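Local atomic coordinates of beta-L-arabinobiosidase (Bacteroides thetaiotaomicron, PDB entry 5MQR), a protein that probably hydrolyses glycosidic bonds of plant pectin in a gut bacterium, joining a sialidase-like, propeller-type region to a separate glycoside hydrolase domain. Residues E34-T39 and G43-V48; I336-D341 and Y345-L350; Y325-S328 and W332-A335; H352-P357 and N432-V437; G313-L316 and T320-T323. All blocks are in the same frame, centred on the assembly; numbering follows the deposited sequence.

Contact 1: E34-T39 and G43-V48; sequences ELSNPT and GQLSPV. With NA (sodium ion), chain I.
The side-chain amides of Asn37 and Gln44 meet with their planes 59° apart, and the bond between them lies in the plane of the first: Asn37 ND2 donates to Gln44 OE1 at 2.9 Å with an N-H...O angle of 169°. Seen from the acceptor, the donor is tilted away from the carbonyl plane of Gln44. Above the carbonyl plane of Asn37, off its lone pairs, stands the backbone N of Thr39, 3.2 Å from Asn37 OD1, which makes Asn37 the head of an Asx turn. The loop that carries all this runs between strand 29-30 and strand 52-57 and doubles back on itself to supply a ligand to a sodium ion. The amide of Asn37 reaches across because its CG is anti to the backbone N (chi1 176°), while Asn37 N makes a separate, nearly straight bond of 3.0 Å to Gly43 O. Gly43 has positive phi, and Ser36 OG lies 3.3 Å from Gly43 CA on the side where a CB would stand, so a side chain there would collide with the hydroxyl. Gly43 O also accepts from a water that donates to Leu35 O as well, adding a solvent-mediated link to the two direct bonds. One residue on, Gln44 O binds the sodium ion at 2.5 Å; Glu494 O, Asn495 OD1 and three waters complete six ligands. One of those water ligands accepts from Ser46 N at 2.9 Å.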
# COMPACT_ATOMS: atom_id res chain seq x y z
N GLU A 34 -2.00 -7.35 17.07
CA GLU A 34 -0.55 -7.37 17.26
C GLU A 34 -0.20 -6.94 18.67
O GLU A 34 -0.70 -5.91 19.15
CB GLU A 34 0.14 -6.50 16.20
CG GLU A 34 -0.13 -7.05 14.78
CD GLU A 34 0.33 -6.11 13.66
OE1 GLU A 34 -0.26 -5.00 13.48
OE2 GLU A 34 1.29 -6.51 12.95
N LEU A 35 0.59 -7.78 19.33
CA LEU A 35 1.11 -7.55 20.69
C LEU A 35 2.62 -7.46 20.65
O LEU A 35 3.24 -8.11 19.79
CB LEU A 35 0.72 -8.70 21.62
CG LEU A 35 -0.75 -9.09 21.61
CD1 LEU A 35 -0.96 -10.25 22.57
CD2 LEU A 35 -1.62 -7.90 21.97
N SER A 36 3.21 -6.66 21.55
CA SER A 36 4.66 -6.56 21.65
C SER A 36 5.14 -7.54 22.74
O SER A 36 4.56 -7.61 23.84
CB SER A 36 5.05 -5.12 21.96
OG SER A 36 6.45 -4.98 21.99
N ASN A 37 6.18 -8.31 22.43
CA ASN A 37 6.76 -9.27 23.33
C ASN A 37 7.99 -8.65 24.02
O ASN A 37 9.03 -8.50 23.38
CB ASN A 37 7.13 -10.55 22.55
CG ASN A 37 7.85 -11.57 23.43
OD1 ASN A 37 7.96 -11.40 24.64
ND2 ASN A 37 8.35 -12.62 22.82
N PRO A 38 7.88 -8.31 25.32
CA PRO A 38 8.96 -7.58 26.02
C PRO A 38 10.31 -8.32 26.18
O PRO A 38 11.30 -7.69 26.51
CB PRO A 38 8.35 -7.28 27.40
CG PRO A 38 7.31 -8.29 27.58
CD PRO A 38 6.76 -8.60 26.22
N THR A 39 10.30 -9.64 25.99
CA THR A 39 11.51 -10.46 25.95
C THR A 39 12.48 -10.06 24.80
O THR A 39 13.68 -10.30 24.90
CB THR A 39 11.13 -11.97 25.89
OG1 THR A 39 10.61 -12.35 27.16
CG2 THR A 39 12.31 -12.87 25.60
N GLY A 43 10.45 -5.90 20.58
CA GLY A 43 9.11 -6.50 20.76
C GLY A 43 8.66 -7.58 19.76
O GLY A 43 7.51 -8.00 19.80
N GLN A 44 9.57 -8.03 18.90
CA GLN A 44 9.25 -8.79 17.70
C GLN A 44 8.35 -8.02 16.75
O GLN A 44 7.69 -8.63 15.95
CB GLN A 44 8.66 -10.17 18.01
CG GLN A 44 9.55 -11.02 18.86
CD GLN A 44 9.03 -12.45 18.99
OE1 GLN A 44 8.35 -12.78 19.95
NE2 GLN A 44 9.35 -13.30 18.02
N LEU A 45 8.37 -6.68 16.81
CA LEU A 45 7.63 -5.83 15.89
C LEU A 45 8.47 -5.52 14.67
O LEU A 45 9.63 -5.14 14.80
CB LEU A 45 7.26 -4.53 16.57
CG LEU A 45 6.43 -4.62 17.85
CD1 LEU A 45 6.19 -3.22 18.37
CD2 LEU A 45 5.10 -5.34 17.62
N SER A 46 7.89 -5.70 13.49
CA SER A 46 8.51 -5.30 12.26
C SER A 46 8.33 -3.79 12.14
O SER A 46 7.28 -3.26 12.51
CB SER A 46 7.85 -6.00 11.07
OG SER A 46 8.59 -5.77 9.87
N PRO A 47 9.35 -3.10 11.64
CA PRO A 47 9.24 -1.65 11.52
C PRO A 47 8.46 -1.25 10.31
O PRO A 47 8.38 -2.01 9.36
CB PRO A 47 10.69 -1.20 11.36
CG PRO A 47 11.35 -2.35 10.67
CD PRO A 47 10.68 -3.58 11.24
N VAL A 48 7.91 -0.03 10.34
CA VAL A 48 7.39 0.60 9.14
C VAL A 48 8.57 0.95 8.21
O VAL A 48 9.72 1.00 8.64
CB VAL A 48 6.47 1.79 9.44
CG1 VAL A 48 5.28 1.32 10.28
CG2 VAL A 48 7.19 2.93 10.13
NA NA I . 5.94 -9.25 14.22
O HOH W 1 5.37 -8.94 18.53
O HOH W 2 5.59 -7.42 13.28
O HOH W 3 4.70 -9.47 16.15
O HOH W 4 3.95 -10.52 13.33

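Contact 2: I336-D341 and Y345-L350; sequences ISLSKD and YTTLNL
Strand 334-339 and strand 349-350 are the third and fourth strands of a four-stranded antiparallel sheet, and residues 336-341 and 345-350 form the hairpin that ends it. Ile336 and Asn349 make a hydrogen-bonded pair, with Ile336 N donating to Asn349 O at 2.8 Å and Asn349 N returning a bond to Ile336 O. Further along, the register slips by one residue: Ser337 lies opposite Leu348, but Ser339 lies opposite Tyr345, and here backbone N and O find side-chain hydroxyls as partners. Thr347 holds OG1 between its backbone N and carbonyl carbon (chi1 66°), where it accepts from Leu338 N at 2.9 Å and donates to a water. That water also donates to Ile336 O and Asn349 OD1, so one water links the Thr347 hydroxyl, the Ile336 carbonyl and the Asn349 side chain. On the other side of the strand Ser337 OG donates to Thr347 O at 2.7 Å, in the carbonyl plane, and it also bonds Tyr325 OH on the neighbouring strand. Beyond the slip, Thr346 N donates to Leu338 O almost in line with the carbonyl bond. The Tyr345 ring then lies flat under Ser339, whose CB sits 3.4 Å from the ring centroid and only 9° off its normal, a CH-pi contact; Ser337 O approaches the ring edge at 3.4 Å from CD2. The phenol oxygen itself bonds Tyr268 OH. Asn349 ND2 turns to Ser46 O, tying the hairpin to the N-terminal loop. A four-stranded antiparallel sheet with an irregular outermost strand of this kind is consistent with a blade of the sialidase-like beta-propeller.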
# COMPACT_ATOMS: atom_id res chain seq x y z
N ILE A 336 4.65 2.33 16.83
CA ILE A 336 3.69 3.20 16.17
C ILE A 336 2.43 2.37 15.83
O ILE A 336 2.52 1.21 15.39
CB ILE A 336 4.27 3.89 14.91
CG1 ILE A 336 3.23 4.84 14.28
CG2 ILE A 336 4.80 2.87 13.88
CD1 ILE A 336 3.78 5.72 13.18
N SER A 337 1.28 2.98 16.09
CA SER A 337 -0.01 2.45 15.71
C SER A 337 -0.72 3.48 14.82
O SER A 337 -0.67 4.67 15.09
CB SER A 337 -0.87 2.14 16.97
OG SER A 337 -0.40 1.04 17.74
N LEU A 338 -1.40 3.01 13.78
CA LEU A 338 -2.10 3.87 12.81
C LEU A 338 -3.62 3.80 12.94
O LEU A 338 -4.17 2.80 13.42
CB LEU A 338 -1.69 3.50 11.38
CG LEU A 338 -0.18 3.44 11.14
CD1 LEU A 338 0.11 2.93 9.75
CD2 LEU A 338 0.49 4.79 11.40
N SER A 339 -4.28 4.88 12.51
CA SER A 339 -5.73 5.04 12.53
C SER A 339 -6.11 5.92 11.37
O SER A 339 -5.42 6.91 11.09
CB SER A 339 -6.20 5.73 13.82
OG SER A 339 -7.60 5.98 13.83
N LYS A 340 -7.20 5.55 10.68
CA LYS A 340 -7.77 6.37 9.60
C LYS A 340 -8.64 7.51 10.10
O LYS A 340 -8.85 8.47 9.37
CB LYS A 340 -8.59 5.50 8.63
CG LYS A 340 -9.89 4.95 9.21
CD LYS A 340 -10.80 4.43 8.13
CE LYS A 340 -12.13 3.94 8.70
NZ LYS A 340 -12.33 2.53 8.27
N ASP A 341 -9.18 7.39 11.31
CA ASP A 341 -10.15 8.35 11.82
C ASP A 341 -9.78 9.02 13.14
O ASP A 341 -10.53 9.84 13.64
CB ASP A 341 -11.54 7.68 11.94
CG ASP A 341 -11.54 6.42 12.84
OD1 ASP A 341 -10.70 6.30 13.77
OD2 ASP A 341 -12.41 5.53 12.60
N TYR A 345 -7.49 2.49 16.36
CA TYR A 345 -6.14 2.17 15.92
C TYR A 345 -6.07 0.70 15.67
O TYR A 345 -6.60 -0.08 16.46
CB TYR A 345 -5.12 2.62 16.97
CG TYR A 345 -4.92 4.11 16.94
CD1 TYR A 345 -5.80 4.97 17.58
CD2 TYR A 345 -3.85 4.68 16.24
CE1 TYR A 345 -5.62 6.33 17.54
CE2 TYR A 345 -3.68 6.05 16.19
CZ TYR A 345 -4.56 6.87 16.86
OH TYR A 345 -4.39 8.25 16.83
N THR A 346 -5.46 0.32 14.56
CA THR A 346 -5.54 -1.04 14.06
C THR A 346 -4.22 -1.73 13.80
O THR A 346 -4.24 -2.91 13.52
CB THR A 346 -6.34 -1.06 12.72
OG1 THR A 346 -5.67 -0.27 11.75
CG2 THR A 346 -7.73 -0.46 12.94
N THR A 347 -3.10 -1.03 13.89
CA THR A 347 -1.78 -1.60 13.61
C THR A 347 -0.80 -1.39 14.78
O THR A 347 -1.02 -0.53 15.65
CB THR A 347 -1.14 -0.94 12.34
OG1 THR A 347 -0.86 0.45 12.59
CG2 THR A 347 -2.08 -1.07 11.13
N LEU A 348 0.28 -2.16 14.77
CA LEU A 348 1.37 -2.01 15.72
C LEU A 348 2.67 -2.43 15.07
O LEU A 348 2.82 -3.58 14.71
CB LEU A 348 1.12 -2.83 16.97
CG LEU A 348 2.16 -2.66 18.08
CD1 LEU A 348 2.11 -1.24 18.62
CD2 LEU A 348 1.93 -3.68 19.18
N ASN A 349 3.57 -1.48 14.89
CA ASN A 349 4.87 -1.71 14.27
C ASN A 349 5.95 -0.92 15.00
O ASN A 349 5.66 -0.11 15.89
CB ASN A 349 4.82 -1.28 12.80
CG ASN A 349 3.87 -2.15 11.98
OD1 ASN A 349 2.71 -1.80 11.79
ND2 ASN A 349 4.36 -3.30 11.53
N LEU A 350 7.20 -1.20 14.64
CA LEU A 350 8.37 -0.63 15.32
C LEU A 350 8.78 0.73 14.77
O LEU A 350 8.76 0.97 13.54
CB LEU A 350 9.55 -1.59 15.17
CG LEU A 350 10.80 -1.27 16.00
CD1 LEU A 350 10.51 -1.57 17.47
CD2 LEU A 350 11.93 -2.12 15.46
O HOH W 5 1.77 0.55 12.78

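Contact 3: Y325-S328 and W332-A335; sequences YNPS and WPLA
A cis peptide joins Trp332 to Pro333, and just past it Pro333 O is approached by three atoms of residues 326-327. Asn326 CG is anti to the carbonyl carbon, beside the backbone N (chi1 -58°), which turns the amide toward Pro333 O. Asn326 ND2 donates to Pro333 O at 3.0 Å, yet it stands above the carbonyl plane, 59° out of it, and not on a lone pair. Asn326 CA adds a CH...O contact to the same oxygen at 3.4 Å, and Pro327 CD comes within 3.2 Å of Pro333 O. Asn326 ND2 is shared with Pro369 O. The two proline rings cross at about a right angle, Pro327 CD 4.0 Å from Pro333 CD, and Pro327 CG also packs against Ala335 CB at 3.7 Å. Pro327 centres an inverse gamma turn, which bends the chain as the strand ends. At the far end a water bridges Ser328 OG and Trp332 O, 2.5 Å from each; Ser328 OG also bonds Phe330 N, and Trp332 NE1 donates to Pro38 O. Towards the sheet, Ala335 N donates to Tyr325 O at 2.8 Å in a hydrogen-bonded pair. This is a beta hairpin of a four-stranded sheet consistent with a blade of a sialidase-like beta-propeller.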
# COMPACT_ATOMS: atom_id res chain seq x y z
N TYR A 325 4.47 5.25 21.08
CA TYR A 325 4.46 4.87 22.49
C TYR A 325 5.23 3.60 22.72
O TYR A 325 5.53 2.87 21.79
CB TYR A 325 3.02 4.67 23.00
CG TYR A 325 2.17 3.62 22.29
CD1 TYR A 325 1.70 3.81 20.99
CD2 TYR A 325 1.80 2.45 22.94
CE1 TYR A 325 0.89 2.86 20.36
CE2 TYR A 325 1.00 1.49 22.30
CZ TYR A 325 0.55 1.71 21.01
OH TYR A 325 -0.21 0.77 20.39
N ASN A 326 5.53 3.34 24.00
CA ASN A 326 6.03 2.03 24.45
C ASN A 326 4.80 1.13 24.64
O ASN A 326 4.02 1.40 25.54
CB ASN A 326 6.83 2.15 25.76
CG ASN A 326 8.01 3.11 25.66
OD1 ASN A 326 7.97 4.26 26.17
ND2 ASN A 326 9.08 2.66 24.99
N PRO A 327 4.65 0.08 23.81
CA PRO A 327 3.51 -0.84 23.86
C PRO A 327 3.72 -1.91 24.94
O PRO A 327 3.64 -3.12 24.67
CB PRO A 327 3.50 -1.42 22.44
CG PRO A 327 4.96 -1.55 22.14
CD PRO A 327 5.61 -0.36 22.78
N SER A 328 4.01 -1.47 26.15
CA SER A 328 4.64 -2.34 27.12
C SER A 328 4.66 -1.71 28.49
O SER A 328 4.53 -0.48 28.63
CB SER A 328 6.07 -2.64 26.67
OG SER A 328 6.71 -3.53 27.56
N TRP A 332 10.35 -0.21 26.32
CA TRP A 332 10.82 -0.63 25.00
C TRP A 332 9.82 -1.60 24.35
O TRP A 332 9.04 -2.19 25.05
CB TRP A 332 12.16 -1.33 25.11
CG TRP A 332 12.16 -2.68 25.80
CD1 TRP A 332 11.79 -3.88 25.26
CD2 TRP A 332 12.58 -2.96 27.13
NE1 TRP A 332 11.97 -4.90 26.17
CE2 TRP A 332 12.44 -4.36 27.34
CE3 TRP A 332 13.07 -2.17 28.18
CZ2 TRP A 332 12.76 -4.98 28.56
CZ3 TRP A 332 13.41 -2.80 29.40
CH2 TRP A 332 13.26 -4.19 29.57
N PRO A 333 9.81 -1.74 23.03
CA PRO A 333 10.40 -0.78 22.09
C PRO A 333 9.57 0.50 22.03
O PRO A 333 8.63 0.67 22.80
CB PRO A 333 10.29 -1.51 20.76
CG PRO A 333 9.00 -2.28 20.91
CD PRO A 333 8.88 -2.66 22.36
N LEU A 334 9.95 1.39 21.14
CA LEU A 334 9.10 2.52 20.80
C LEU A 334 8.39 2.08 19.52
O LEU A 334 9.05 1.66 18.56
CB LEU A 334 9.92 3.78 20.57
CG LEU A 334 9.14 5.09 20.52
CD1 LEU A 334 8.54 5.40 21.88
CD2 LEU A 334 10.05 6.23 20.09
N ALA A 335 7.07 2.14 19.54
CA ALA A 335 6.23 1.59 18.48
C ALA A 335 5.27 2.65 17.95
O ALA A 335 5.11 3.72 18.54
CB ALA A 335 5.44 0.41 19.03
O HOH W 6 8.86 -4.23 26.41

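Contact 4: H352-P357 and N432-V437; sequences HGEITP and NIYSPV
The ring of Tyr434 is met by two side chains of residues 352-357, with Thr356 near its hydroxyl. Glu354 CG sits over the centre of one face, 3.7 Å from the ring centroid and 12° off the normal, a CH-pi contact, and Glu354 CB reaches 3.6 Å from Tyr434 CE1. Near the ring plane, His352 CE1 comes 3.6 Å from Tyr434 CE1; the pair is offset edge-to-face, the edge of Tyr434 turned toward the face of His352, planes at 72°. A water gathers the polar ends, donating to Tyr434 OH at 2.7 Å and to Thr356 OG1 at 2.8 Å, and bonding His352 NE2 at 2.9 Å. The contact joins the loop after the last strand of the BNR-repeat-like sheet to strand 431-435 of the large mixed sheet that runs into the carbohydrate-binding-like domain. A leucine in place of Tyr434 would probably leave Glu354 CG without its ring face and the bridging water without one of its acceptors. In the next shell Asp457 OD2, of a calcium ligand, bonds both Tyr434 OH and Thr356 OG1. Glu354 bends at chi2 (-71°), leading its carboxylate to a salt bridge with Lys460 and a bond with Tyr458 OH, while His352 ND1 bonds Tyr391 OH.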
# COMPACT_ATOMS: atom_id res chain seq x y z
N HIS A 352 11.55 2.43 17.05
CA HIS A 352 12.90 2.30 17.58
C HIS A 352 12.97 1.05 18.46
O HIS A 352 12.30 0.97 19.48
CB HIS A 352 13.26 3.58 18.36
CG HIS A 352 14.66 3.60 18.92
ND1 HIS A 352 15.57 4.57 18.58
CD2 HIS A 352 15.26 2.83 19.85
CE1 HIS A 352 16.69 4.38 19.26
NE2 HIS A 352 16.52 3.32 20.03
N GLY A 353 13.77 0.07 18.04
CA GLY A 353 13.84 -1.24 18.68
C GLY A 353 15.15 -1.61 19.32
O GLY A 353 15.30 -2.72 19.82
N GLU A 354 16.09 -0.66 19.33
CA GLU A 354 17.40 -0.83 19.96
C GLU A 354 17.42 -0.22 21.36
O GLU A 354 16.66 0.72 21.65
CB GLU A 354 18.46 -0.14 19.09
CG GLU A 354 18.57 -0.69 17.67
CD GLU A 354 19.19 -2.09 17.63
OE1 GLU A 354 20.05 -2.38 18.50
OE2 GLU A 354 18.85 -2.89 16.73
N ILE A 355 18.27 -0.76 22.24
CA ILE A 355 18.49 -0.15 23.54
C ILE A 355 20.01 -0.06 23.74
O ILE A 355 20.67 -1.06 24.08
CB ILE A 355 17.85 -0.93 24.71
CG1 ILE A 355 16.35 -1.16 24.51
CG2 ILE A 355 18.09 -0.19 26.04
CD1 ILE A 355 15.71 -2.03 25.57
N THR A 356 20.54 1.14 23.54
CA THR A 356 21.87 1.50 23.99
C THR A 356 21.99 1.09 25.48
O THR A 356 21.03 1.30 26.24
CB THR A 356 22.08 3.02 23.87
OG1 THR A 356 21.65 3.47 22.58
CG2 THR A 356 23.54 3.38 24.05
N PRO A 357 23.11 0.49 25.89
CA PRO A 357 23.31 0.30 27.33
C PRO A 357 23.38 1.67 28.06
O PRO A 357 23.95 2.60 27.51
CB PRO A 357 24.64 -0.44 27.44
CG PRO A 357 25.13 -0.69 26.07
CD PRO A 357 24.31 0.13 25.12
N ASN A 432 15.72 1.67 6.42
CA ASN A 432 15.61 1.94 7.85
C ASN A 432 17.02 2.13 8.38
O ASN A 432 17.91 1.36 8.06
CB ASN A 432 14.88 0.80 8.53
CG ASN A 432 13.43 0.74 8.11
OD1 ASN A 432 13.11 0.71 6.91
ND2 ASN A 432 12.53 0.82 9.07
N ILE A 433 17.22 3.21 9.13
CA ILE A 433 18.54 3.65 9.51
C ILE A 433 18.54 3.94 11.02
O ILE A 433 17.65 4.61 11.55
CB ILE A 433 18.95 4.90 8.68
CG1 ILE A 433 19.18 4.51 7.23
CG2 ILE A 433 20.23 5.52 9.21
CD1 ILE A 433 19.42 5.70 6.34
N TYR A 434 19.56 3.41 11.69
CA TYR A 434 19.83 3.61 13.10
C TYR A 434 21.23 4.22 13.16
O TYR A 434 22.20 3.55 12.81
CB TYR A 434 19.80 2.25 13.81
CG TYR A 434 20.12 2.33 15.28
CD1 TYR A 434 19.19 2.84 16.19
CD2 TYR A 434 21.33 1.89 15.76
CE1 TYR A 434 19.48 2.90 17.55
CE2 TYR A 434 21.63 1.95 17.11
CZ TYR A 434 20.71 2.47 18.00
OH TYR A 434 21.03 2.56 19.34
N SER A 435 21.33 5.48 13.59
CA SER A 435 22.55 6.27 13.42
C SER A 435 22.93 7.02 14.72
O SER A 435 22.57 8.19 14.91
CB SER A 435 22.40 7.21 12.23
OG SER A 435 23.64 7.79 11.92
N PRO A 436 23.64 6.32 15.64
CA PRO A 436 24.22 6.98 16.82
C PRO A 436 25.33 7.94 16.43
O PRO A 436 25.94 7.76 15.39
CB PRO A 436 24.78 5.79 17.64
CG PRO A 436 24.05 4.60 17.14
CD PRO A 436 23.86 4.87 15.68
N VAL A 437 25.57 8.95 17.26
CA VAL A 437 26.57 10.01 16.95
C VAL A 437 27.95 9.39 16.69
O VAL A 437 28.65 9.80 15.76
CB VAL A 437 26.66 11.10 18.06
CG1 VAL A 437 27.65 12.22 17.67
CG2 VAL A 437 25.29 11.73 18.30
O HOH W 7 19.16 3.03 21.27

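Contact 5: G313-L316 and T320-T323; sequences GQRL and TYAT
Arg315 runs over one face of the Tyr321 ring. CB begins 3.5 Å from Tyr321 CE2. CG, anti to the backbone N (chi1 -159°), lies over the face towards the rim, 3.9 Å from the ring centroid, in a CH-pi contact. CD reaches Tyr321 OH at 3.5 Å. NE then stands 3.1 Å from Tyr321 OH, at too poor an angle to bond; instead it donates to Gly319 O. CZ is 3.3 Å from Tyr321 OH, and NH1 and NH2 lie farther from it. The guanidinium is almost parallel to the ring, 16° apart, with the phenol oxygen over its face, while Tyr321 OH bonds Thr269 O. The two residues are a non-hydrogen-bonded pair of the beta hairpin formed by strand 311-315 and strand 321-325, the first two strands of their four-stranded sheet. A serine in place of Arg315 would probably uncover this face of Tyr321 and leave Gly319 O without the guanidinium donor. Beside them, Gln314 and Ala322 exchange two backbone bonds, Gln314 N donating to Ala322 O at 3.0 Å, and Leu316 N closes the turn on Thr320 O at 2.8 Å and 173°. On the other face Leu316 CD1 packs 3.8 Å from Ala322 CB.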
# COMPACT_ATOMS: atom_id res chain seq x y z
N GLY A 313 0.11 11.18 20.34
CA GLY A 313 -0.81 11.02 19.22
C GLY A 313 -0.89 12.29 18.39
O GLY A 313 -0.87 13.38 18.95
N GLN A 314 -1.00 12.15 17.08
CA GLN A 314 -1.21 13.30 16.21
C GLN A 314 -1.88 12.92 14.91
O GLN A 314 -1.84 11.77 14.49
CB GLN A 314 0.12 14.00 15.90
CG GLN A 314 1.10 13.24 15.00
CD GLN A 314 2.33 14.09 14.68
OE1 GLN A 314 3.29 14.17 15.46
NE2 GLN A 314 2.28 14.76 13.53
N ARG A 315 -2.46 13.94 14.28
CA ARG A 315 -2.81 13.92 12.88
C ARG A 315 -1.54 14.03 11.99
O ARG A 315 -0.62 14.76 12.29
CB ARG A 315 -3.80 15.05 12.56
CG ARG A 315 -4.55 14.75 11.27
CD ARG A 315 -5.62 15.75 10.87
NE ARG A 315 -6.58 15.03 10.02
CZ ARG A 315 -7.75 15.50 9.59
NH1 ARG A 315 -8.15 16.73 9.89
NH2 ARG A 315 -8.52 14.70 8.84
N LEU A 316 -1.52 13.27 10.90
CA LEU A 316 -0.41 13.28 9.95
C LEU A 316 -0.74 14.16 8.75
O LEU A 316 -1.88 14.63 8.61
CB LEU A 316 -0.09 11.84 9.50
CG LEU A 316 0.16 10.86 10.66
CD1 LEU A 316 0.24 9.43 10.16
CD2 LEU A 316 1.43 11.22 11.40
N THR A 320 -4.49 11.15 8.03
CA THR A 320 -4.67 10.04 8.95
C THR A 320 -4.01 10.35 10.30
O THR A 320 -3.57 11.47 10.53
CB THR A 320 -4.17 8.72 8.34
OG1 THR A 320 -2.74 8.72 8.25
CG2 THR A 320 -4.79 8.49 6.96
N TYR A 321 -4.01 9.37 11.20
CA TYR A 321 -3.58 9.57 12.56
C TYR A 321 -2.58 8.48 12.96
O TYR A 321 -2.58 7.39 12.37
CB TYR A 321 -4.81 9.60 13.46
CG TYR A 321 -5.72 10.81 13.19
CD1 TYR A 321 -6.69 10.78 12.18
CD2 TYR A 321 -5.61 11.95 13.95
CE1 TYR A 321 -7.53 11.86 11.95
CE2 TYR A 321 -6.43 13.04 13.72
CZ TYR A 321 -7.39 12.99 12.71
OH TYR A 321 -8.19 14.08 12.51
N ALA A 322 -1.73 8.80 13.93
CA ALA A 322 -0.73 7.89 14.46
C ALA A 322 -0.50 8.14 15.96
O ALA A 322 -0.54 9.29 16.43
CB ALA A 322 0.58 8.01 13.71
N THR A 323 -0.26 7.05 16.69
CA THR A 323 0.21 7.12 18.07
C THR A 323 1.59 6.50 18.12
O THR A 323 1.86 5.54 17.40
CB THR A 323 -0.73 6.40 19.04
OG1 THR A 323 -1.23 5.21 18.43
CG2 THR A 323 -1.86 7.28 19.40

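In the fold
Contacts 5, 3 and 2 are successive strand pairings of one four-stranded antiparallel sheet; strand 334-339 serves both 3 and 2, and Ser339 and Ser337 bond back to Tyr321 and Thr323 of contact 5. All three are buried. Backbone pairing is most regular in contact 5, gives way to proline packing in contact 3, and is patched by hydroxyls and a water in contact 2. Contact 1, only partly buried, combines a backbone bond, an amide-amide bond and a water, beside a sodium site that takes one of its carbonyls; its Ser46 bonds Leu350 and Asn349, and Pro38 meets Trp332. Contact 4, also buried, joins distant segments through side chains and one bridging water, without backbone pairing.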